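Local coordinates for protein formiminoglutamase (Trypanosoma cruzi, PDB 4MYK) that hydrolyses N-formimino-L-glutamate as an arginase-like enzyme that carries two manganese ions in its active site, at residues A[34-46]-A[116-128]. The protein carries 1 engineered substitution. Numbering follows the deposited sequence.
Sequences IIGFPYDEGCVRN and FVIGGGNDQSAPN
Ile35 is gripped from both ends by the parallel strand 114-119: its N donates to Phe116 O at 2.9 Å and its O accepts from Ile118 N at 2.8 Å. Phe37 N then bonds Ile118 O, extending the parallel ladder. Beyond the strands the pairing continues between loops, where Gly121 N donates to Tyr39 O at 2.8 Å, nearly in line with the carbonyl. A longer bond of 3.3 Å runs from Asp123 N to Glu41 O, and Asp123 OD1 lies against Glu41 CB. A water links Asp123 OD2 to Arg45 NH1, the arginine side weakly. Gly119 to Gly121, with a cis peptide before Gly120, run backbone against backbone with the facing loop: CA-H...O contacts join Gly120 CA to Phe37 O (3.0 Å) and Gly121 CA to Glu41 O (3.2 Å). Phe37 and Gln124 run alongside one another with opposite senses, Gln124 CB 3.5 Å from Phe37 CD2, while Tyr39 CD2 sits over one ring face. Gln124 OE1 is buried without a polar partner. On the other side of the sheet, Ile34 CG2 meets the Phe116 ring at its edge and Ile118 CG2. The loops after the two strands carry Asn122 to a manganese ion that Asp146 and Asp236 also bind; Glu281 OE2 accepts from the backbone N of Asn122 and of Cys43, itself disulfide-bonded to Cys250. Within the arginase/deacetylase fold, strand 32-37 runs between strands 83-88 and 114-119, with Phe116 packing on strand 274-280 and Tyr39 and Glu41 on helix 94-110.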
ATOM      1  N   ILE A  34      -3.717 -30.395   0.391  1.00 18.33           N
ATOM      2  CA  ILE A  34      -4.393 -29.247   0.998  1.00 19.92           C
ATOM      3  C   ILE A  34      -5.489 -29.682   1.981  1.00 18.62           C
ATOM      4  O   ILE A  34      -6.379 -30.463   1.644  1.00 18.08           O
ATOM      5  CB  ILE A  34      -5.044 -28.338  -0.076  1.00 18.62           C
ATOM      6  CG1 ILE A  34      -4.001 -27.812  -1.059  1.00 17.75           C
ATOM      7  CG2 ILE A  34      -5.787 -27.188   0.573  1.00 16.01           C
ATOM      8  CD1 ILE A  34      -4.608 -27.240  -2.320  1.00 18.97           C
ATOM      9  N   ILE A  35      -5.411 -29.157   3.198  1.00 18.18           N
ATOM     10  CA  ILE A  35      -6.351 -29.492   4.260  1.00 18.58           C
ATOM     11  C   ILE A  35      -6.949 -28.200   4.791  1.00 16.73           C
ATOM     12  O   ILE A  35      -6.223 -27.274   5.125  1.00 16.69           O
ATOM     13  CB  ILE A  35      -5.638 -30.249   5.427  1.00 17.88           C
ATOM     14  CG1 ILE A  35      -5.046 -31.575   4.927  1.00 19.08           C
ATOM     15  CG2 ILE A  35      -6.595 -30.487   6.592  1.00 20.35           C
ATOM     16  CD1 ILE A  35      -3.849 -32.080   5.737  1.00 16.84           C
ATOM     17  N   GLY A  36      -8.269 -28.130   4.861  1.00 15.94           N
ATOM     18  CA  GLY A  36      -8.921 -26.932   5.350  1.00 17.09           C
ATOM     19  C   GLY A  36      -9.224 -27.017   6.828  1.00 18.11           C
ATOM     20  O   GLY A  36      -9.620 -28.069   7.330  1.00 18.24           O
ATOM     21  N   PHE A  37      -9.028 -25.904   7.531  1.00 16.93           N
ATOM     22  CA  PHE A  37      -9.410 -25.807   8.935  1.00 16.83           C
ATOM     23  C   PHE A  37     -10.281 -24.566   9.196  1.00 16.90           C
ATOM     24  O   PHE A  37      -9.786 -23.525   9.658  1.00 17.46           O
ATOM     25  CB  PHE A  37      -8.178 -25.846   9.851  1.00 19.83           C
ATOM     26  CG  PHE A  37      -8.494 -26.228  11.277  1.00 21.27           C
ATOM     27  CD1 PHE A  37      -9.023 -27.478  11.574  1.00 21.72           C
ATOM     28  CD2 PHE A  37      -8.261 -25.343  12.313  1.00 18.50           C
ATOM     29  CE1 PHE A  37      -9.321 -27.828  12.870  1.00 23.97           C
ATOM     30  CE2 PHE A  37      -8.549 -25.686  13.611  1.00 20.08           C
ATOM     31  CZ  PHE A  37      -9.080 -26.930  13.893  1.00 25.37           C
ATOM     32  N   PRO A  38     -11.594 -24.688   8.915  1.00 19.22           N
ATOM     33  CA  PRO A  38     -12.550 -23.579   8.985  1.00 17.75           C
ATOM     34  C   PRO A  38     -12.982 -23.251  10.423  1.00 19.96           C
ATOM     35  O   PRO A  38     -14.154 -23.418  10.759  1.00 20.20           O
ATOM     36  CB  PRO A  38     -13.752 -24.105   8.185  1.00 19.53           C
ATOM     37  CG  PRO A  38     -13.462 -25.569   7.876  1.00 19.35           C
ATOM     38  CD  PRO A  38     -12.274 -25.970   8.678  1.00 18.62           C
ATOM     39  N   TYR A  39     -12.048 -22.792  11.256  1.00 18.85           N
ATOM     40  CA  TYR A  39     -12.362 -22.405  12.628  1.00 20.39           C
ATOM     41  C   TYR A  39     -11.731 -21.066  12.982  1.00 21.17           C
ATOM     42  O   TYR A  39     -10.616 -20.768  12.574  1.00 19.53           O
ATOM     43  CB  TYR A  39     -11.935 -23.493  13.618  1.00 23.54           C
ATOM     44  CG  TYR A  39     -12.634 -24.803  13.355  1.00 22.80           C
ATOM     45  CD1 TYR A  39     -13.853 -25.096  13.951  1.00 25.97           C
ATOM     46  CD2 TYR A  39     -12.090 -25.737  12.478  1.00 21.73           C
ATOM     47  CE1 TYR A  39     -14.505 -26.295  13.686  1.00 31.39           C
ATOM     48  CE2 TYR A  39     -12.730 -26.943  12.208  1.00 23.72           C
ATOM     49  CZ  TYR A  39     -13.934 -27.216  12.813  1.00 31.58           C
ATOM     50  OH  TYR A  39     -14.567 -28.407  12.545  1.00 33.55           O
ATOM     51  N   ASP A  40     -12.459 -20.273  13.753  1.00 17.26           N
ATOM     52  CA  ASP A  40     -12.091 -18.895  14.045  1.00 19.96           C
ATOM     53  C   ASP A  40     -10.871 -18.748  14.931  1.00 21.04           C
ATOM     54  O   ASP A  40     -10.076 -17.835  14.748  1.00 21.91           O
ATOM     55  CB  ASP A  40     -13.255 -18.186  14.756  1.00 25.18           C
ATOM     56  CG  ASP A  40     -14.178 -17.451  13.802  1.00 26.94           C
ATOM     57  OD1 ASP A  40     -15.042 -16.703  14.298  1.00 29.45           O
ATOM     58  OD2 ASP A  40     -14.039 -17.609  12.567  1.00 23.03           O
ATOM     59  N   GLU A  41     -10.752 -19.628  15.916  1.00 20.31           N
ATOM     60  CA  GLU A  41      -9.892 -19.379  17.077  1.00 23.16           C
ATOM     61  C   GLU A  41      -8.427 -19.017  16.800  1.00 18.90           C
ATOM     62  O   GLU A  41      -7.692 -19.741  16.127  1.00 19.64           O
ATOM     63  CB  GLU A  41      -9.997 -20.531  18.076  1.00 22.84           C
ATOM     64  CG  GLU A  41     -11.359 -20.623  18.759  1.00 27.57           C
ATOM     65  CD  GLU A  41     -12.454 -21.248  17.884  1.00 28.72           C
ATOM     66  OE1 GLU A  41     -12.133 -21.756  16.789  1.00 29.26           O
ATOM     67  OE2 GLU A  41     -13.638 -21.235  18.306  1.00 29.06           O
ATOM     68  N   GLY A  42      -8.023 -17.878  17.353  1.00 21.07           N
ATOM     69  CA  GLY A  42      -6.684 -17.350  17.193  1.00 19.01           C
ATOM     70  C   GLY A  42      -6.702 -15.894  17.604  1.00 21.95           C
ATOM     71  O   GLY A  42      -7.039 -15.567  18.736  1.00 21.91           O
ATOM     72  N   CYS A  43      -6.369 -15.012  16.669  1.00 23.04           N
ATOM     73  CA  CYS A  43      -6.249 -13.586  16.969  1.00 26.50           C
ATOM     74  C   CYS A  43      -7.593 -12.886  17.232  1.00 25.54           C
ATOM     75  O   CYS A  43      -7.626 -11.779  17.784  1.00 26.97           O
ATOM     76  CB  CYS A  43      -5.468 -12.865  15.864  1.00 24.27           C
ATOM     77  SG  CYS A  43      -4.727 -11.332  16.413  1.00 26.15           S
ATOM     78  N   VAL A  44      -8.694 -13.527  16.838  1.00 26.47           N
ATOM     79  CA  VAL A  44     -10.028 -13.042  17.221  1.00 28.25           C
ATOM     80  C   VAL A  44     -10.109 -12.904  18.745  1.00 30.75           C
ATOM     81  O   VAL A  44     -10.883 -12.104  19.274  1.00 31.31           O
ATOM     82  CB  VAL A  44     -11.168 -13.965  16.707  1.00 26.60           C
ATOM     83  CG1 VAL A  44     -11.083 -15.341  17.342  1.00 22.98           C
ATOM     84  CG2 VAL A  44     -12.524 -13.337  16.988  1.00 27.94           C
ATOM     85  N   ARG A  45      -9.291 -13.689  19.438  1.00 31.82           N
ATOM     86  CA  ARG A  45      -9.201 -13.641  20.887  1.00 31.62           C
ATOM     87  C   ARG A  45      -8.542 -12.338  21.346  1.00 33.01           C
ATOM     88  O   ARG A  45      -9.030 -11.673  22.263  1.00 31.57           O
ATOM     89  CB  ARG A  45      -8.412 -14.850  21.393  1.00 28.94           C
ATOM     90  CG  ARG A  45      -7.283 -14.516  22.359  1.00 33.44           C
ATOM     91  CD  ARG A  45      -6.024 -15.330  22.044  1.00 39.58           C
ATOM     92  NE  ARG A  45      -5.424 -15.923  23.241  1.00 40.63           N
ATOM     93  CZ  ARG A  45      -4.454 -16.835  23.226  1.00 40.16           C
ATOM     94  NH1 ARG A  45      -3.954 -17.267  22.075  1.00 38.74           N
ATOM     95  NH2 ARG A  45      -3.981 -17.317  24.367  1.00 47.85           N
ATOM     96  N   ASN A  46      -7.441 -11.978  20.686  1.00 31.46           N
ATOM     97  CA  ASN A  46      -6.656 -10.798  21.036  1.00 32.57           C
ATOM     98  C   ASN A  46      -7.087  -9.570  20.242  1.00 33.98           C
ATOM     99  O   ASN A  46      -6.260  -8.894  19.627  1.00 39.48           O
ATOM    100  CB  ASN A  46      -5.165 -11.065  20.816  1.00 30.77           C
ATOM    101  CG  ASN A  46      -4.725 -12.398  21.393  1.00 40.87           C
ATOM    102  OD1 ASN A  46      -4.877 -12.644  22.591  1.00 43.69           O
ATOM    103  ND2 ASN A  46      -4.187 -13.273  20.540  1.00 35.45           N
ATOM    104  N   PHE A 116      -0.317 -28.967   3.338  1.00 17.39           N
ATOM    105  CA  PHE A 116      -0.537 -27.523   3.450  1.00 19.69           C
ATOM    106  C   PHE A 116      -1.908 -27.289   4.071  1.00 17.40           C
ATOM    107  O   PHE A 116      -2.931 -27.736   3.530  1.00 18.35           O
ATOM    108  CB  PHE A 116      -0.443 -26.835   2.084  1.00 15.54           C
ATOM    109  CG  PHE A 116      -0.925 -25.401   2.087  1.00 17.32           C
ATOM    110  CD1 PHE A 116      -0.056 -24.362   2.376  1.00 17.11           C
ATOM    111  CD2 PHE A 116      -2.251 -25.093   1.788  1.00 17.34           C
ATOM    112  CE1 PHE A 116      -0.501 -23.041   2.373  1.00 17.84           C
ATOM    113  CE2 PHE A 116      -2.697 -23.776   1.779  1.00 13.51           C
ATOM    114  CZ  PHE A 116      -1.820 -22.754   2.073  1.00 15.36           C
ATOM    115  N   VAL A 117      -1.932 -26.605   5.209  1.00 14.18           N
ATOM    116  CA  VAL A 117      -3.177 -26.421   5.946  1.00 14.32           C
ATOM    117  C   VAL A 117      -3.654 -24.984   5.831  1.00 13.41           C
ATOM    118  O   VAL A 117      -2.963 -24.054   6.247  1.00 14.55           O
ATOM    119  CB  VAL A 117      -3.019 -26.799   7.435  1.00 17.22           C
ATOM    120  CG1 VAL A 117      -4.375 -26.730   8.156  1.00 17.26           C
ATOM    121  CG2 VAL A 117      -2.396 -28.192   7.577  1.00 15.80           C
ATOM    122  N   ILE A 118      -4.831 -24.801   5.250  1.00 14.86           N
ATOM    123  CA  ILE A 118      -5.395 -23.465   5.119  1.00 15.02           C
ATOM    124  C   ILE A 118      -6.439 -23.227   6.205  1.00 15.60           C
ATOM    125  O   ILE A 118      -7.365 -24.017   6.364  1.00 15.95           O
ATOM    126  CB  ILE A 118      -5.993 -23.212   3.710  1.00 15.06           C
ATOM    127  CG1 ILE A 118      -6.616 -21.819   3.638  1.00 15.30           C
ATOM    128  CG2 ILE A 118      -7.000 -24.294   3.324  1.00 15.88           C
ATOM    129  CD1 ILE A 118      -5.628 -20.718   3.903  1.00 15.33           C
ATOM    130  N   GLY A 119      -6.261 -22.142   6.959  1.00 14.24           N
ATOM    131  CA  GLY A 119      -7.167 -21.782   8.033  1.00 16.22           C
ATOM    132  C   GLY A 119      -8.019 -20.558   7.712  1.00 18.37           C
ATOM    133  O   GLY A 119      -7.911 -19.974   6.623  1.00 18.86           O
ATOM    134  N   GLY A 120      -8.834 -20.140   8.680  1.00 17.39           N
ATOM    135  CA  GLY A 120      -8.784 -20.680  10.030  1.00 13.85           C
ATOM    136  C   GLY A 120      -7.853 -19.814  10.864  1.00 18.41           C
ATOM    137  O   GLY A 120      -6.986 -19.147  10.316  1.00 17.40           O
ATOM    138  N   GLY A 121      -8.023 -19.810  12.184  1.00 17.99           N
ATOM    139  CA  GLY A 121      -7.160 -19.032  13.066  1.00 18.84           C
ATOM    140  C   GLY A 121      -5.860 -19.697  13.509  1.00 18.11           C
ATOM    141  O   GLY A 121      -5.667 -20.893  13.325  1.00 16.84           O
ATOM    142  N   ASN A 122      -4.978 -18.901  14.115  1.00 20.62           N
ATOM    143  CA  ASN A 122      -3.646 -19.326  14.573  1.00 18.03           C
ATOM    144  C   ASN A 122      -3.608 -20.681  15.265  1.00 18.67           C
ATOM    145  O   ASN A 122      -2.591 -21.396  15.215  1.00 18.63           O
ATOM    146  CB  ASN A 122      -3.064 -18.305  15.566  1.00 18.21           C
ATOM    147  CG  ASN A 122      -2.784 -16.942  14.943  1.00 22.38           C
ATOM    148  OD1 ASN A 122      -2.279 -16.832  13.822  1.00 21.94           O
ATOM    149  ND2 ASN A 122      -3.088 -15.893  15.691  1.00 20.90           N
ATOM    150  N   ASP A 123      -4.706 -21.015  15.936  1.00 17.29           N
ATOM    151  CA  ASP A 123      -4.730 -22.154  16.862  1.00 20.38           C
ATOM    152  C   ASP A 123      -4.488 -23.515  16.190  1.00 18.68           C
ATOM    153  O   ASP A 123      -4.062 -24.469  16.840  1.00 20.55           O
ATOM    154  CB  ASP A 123      -6.020 -22.150  17.678  1.00 17.18           C
ATOM    155  CG  ASP A 123      -6.061 -21.007  18.690  1.00 24.13           C
ATOM    156  OD1 ASP A 123      -7.030 -20.941  19.478  1.00 31.05           O
ATOM    157  OD2 ASP A 123      -5.124 -20.178  18.710  1.00 22.93           O
ATOM    158  N   GLN A 124      -4.743 -23.578  14.884  1.00 17.87           N
ATOM    159  CA  GLN A 124      -4.473 -24.764  14.085  1.00 17.06           C
ATOM    160  C   GLN A 124      -2.999 -25.180  14.158  1.00 17.49           C
ATOM    161  O   GLN A 124      -2.666 -26.344  13.929  1.00 17.35           O
ATOM    162  CB  GLN A 124      -4.861 -24.502  12.626  1.00 19.65           C
ATOM    163  CG  GLN A 124      -3.896 -23.572  11.874  1.00 16.67           C
ATOM    164  CD  GLN A 124      -4.291 -23.369  10.427  1.00 17.64           C
ATOM    165  OE1 GLN A 124      -5.268 -23.943   9.951  1.00 20.98           O
ATOM    166  NE2 GLN A 124      -3.538 -22.548   9.718  1.00 17.21           N
ATOM    167  N   SER A 125      -2.125 -24.225  14.472  1.00 16.24           N
ATOM    168  CA  SER A 125      -0.689 -24.459  14.436  1.00 15.94           C
ATOM    169  C   SER A 125      -0.236 -25.425  15.516  1.00 19.51           C
ATOM    170  O   SER A 125       0.767 -26.114  15.350  1.00 20.08           O
ATOM    171  CB  SER A 125       0.065 -23.147  14.577  1.00 18.36           C
ATOM    172  OG  SER A 125      -0.431 -22.187  13.666  1.00 17.83           O
ATOM    173  N   ALA A 126      -0.971 -25.472  16.625  1.00 19.26           N
ATOM    174  CA  ALA A 126      -0.634 -26.396  17.701  1.00 17.54           C
ATOM    175  C   ALA A 126      -0.772 -27.857  17.244  1.00 18.13           C
ATOM    176  O   ALA A 126       0.193 -28.618  17.311  1.00 20.16           O
ATOM    177  CB  ALA A 126      -1.462 -26.110  18.943  1.00 18.37           C
ATOM    178  N   PRO A 127      -1.965 -28.247  16.751  1.00 19.49           N
ATOM    179  CA  PRO A 127      -2.153 -29.591  16.189  1.00 18.64           C
ATOM    180  C   PRO A 127      -1.110 -29.908  15.123  1.00 18.99           C
ATOM    181  O   PRO A 127      -0.521 -30.986  15.115  1.00 19.10           O
ATOM    182  CB  PRO A 127      -3.533 -29.500  15.535  1.00 17.90           C
ATOM    183  CG  PRO A 127      -4.242 -28.444  16.276  1.00 19.13           C
ATOM    184  CD  PRO A 127      -3.207 -27.449  16.697  1.00 18.90           C
ATOM    185  N   ASN A 128      -0.910 -28.957  14.215  1.00 18.11           N
ATOM    186  CA  ASN A 128       0.046 -29.089  13.122  1.00 18.24           C
ATOM    187  C   ASN A 128       1.471 -29.369  13.589  1.00 18.45           C
ATOM    188  O   ASN A 128       2.156 -30.225  13.042  1.00 20.82           O
ATOM    189  CB  ASN A 128       0.024 -27.820  12.266  1.00 18.18           C
ATOM    190  CG  ASN A 128      -1.242 -27.692  11.454  1.00 13.89           C
ATOM    191  OD1 ASN A 128      -1.997 -28.649  11.307  1.00 15.75           O
ATOM    192  ND2 ASN A 128      -1.473 -26.511  10.901  1.00 18.37           N
TER
HETATM  193  O   HOH W   1      -4.202 -18.070  19.605  1.00 29.90           O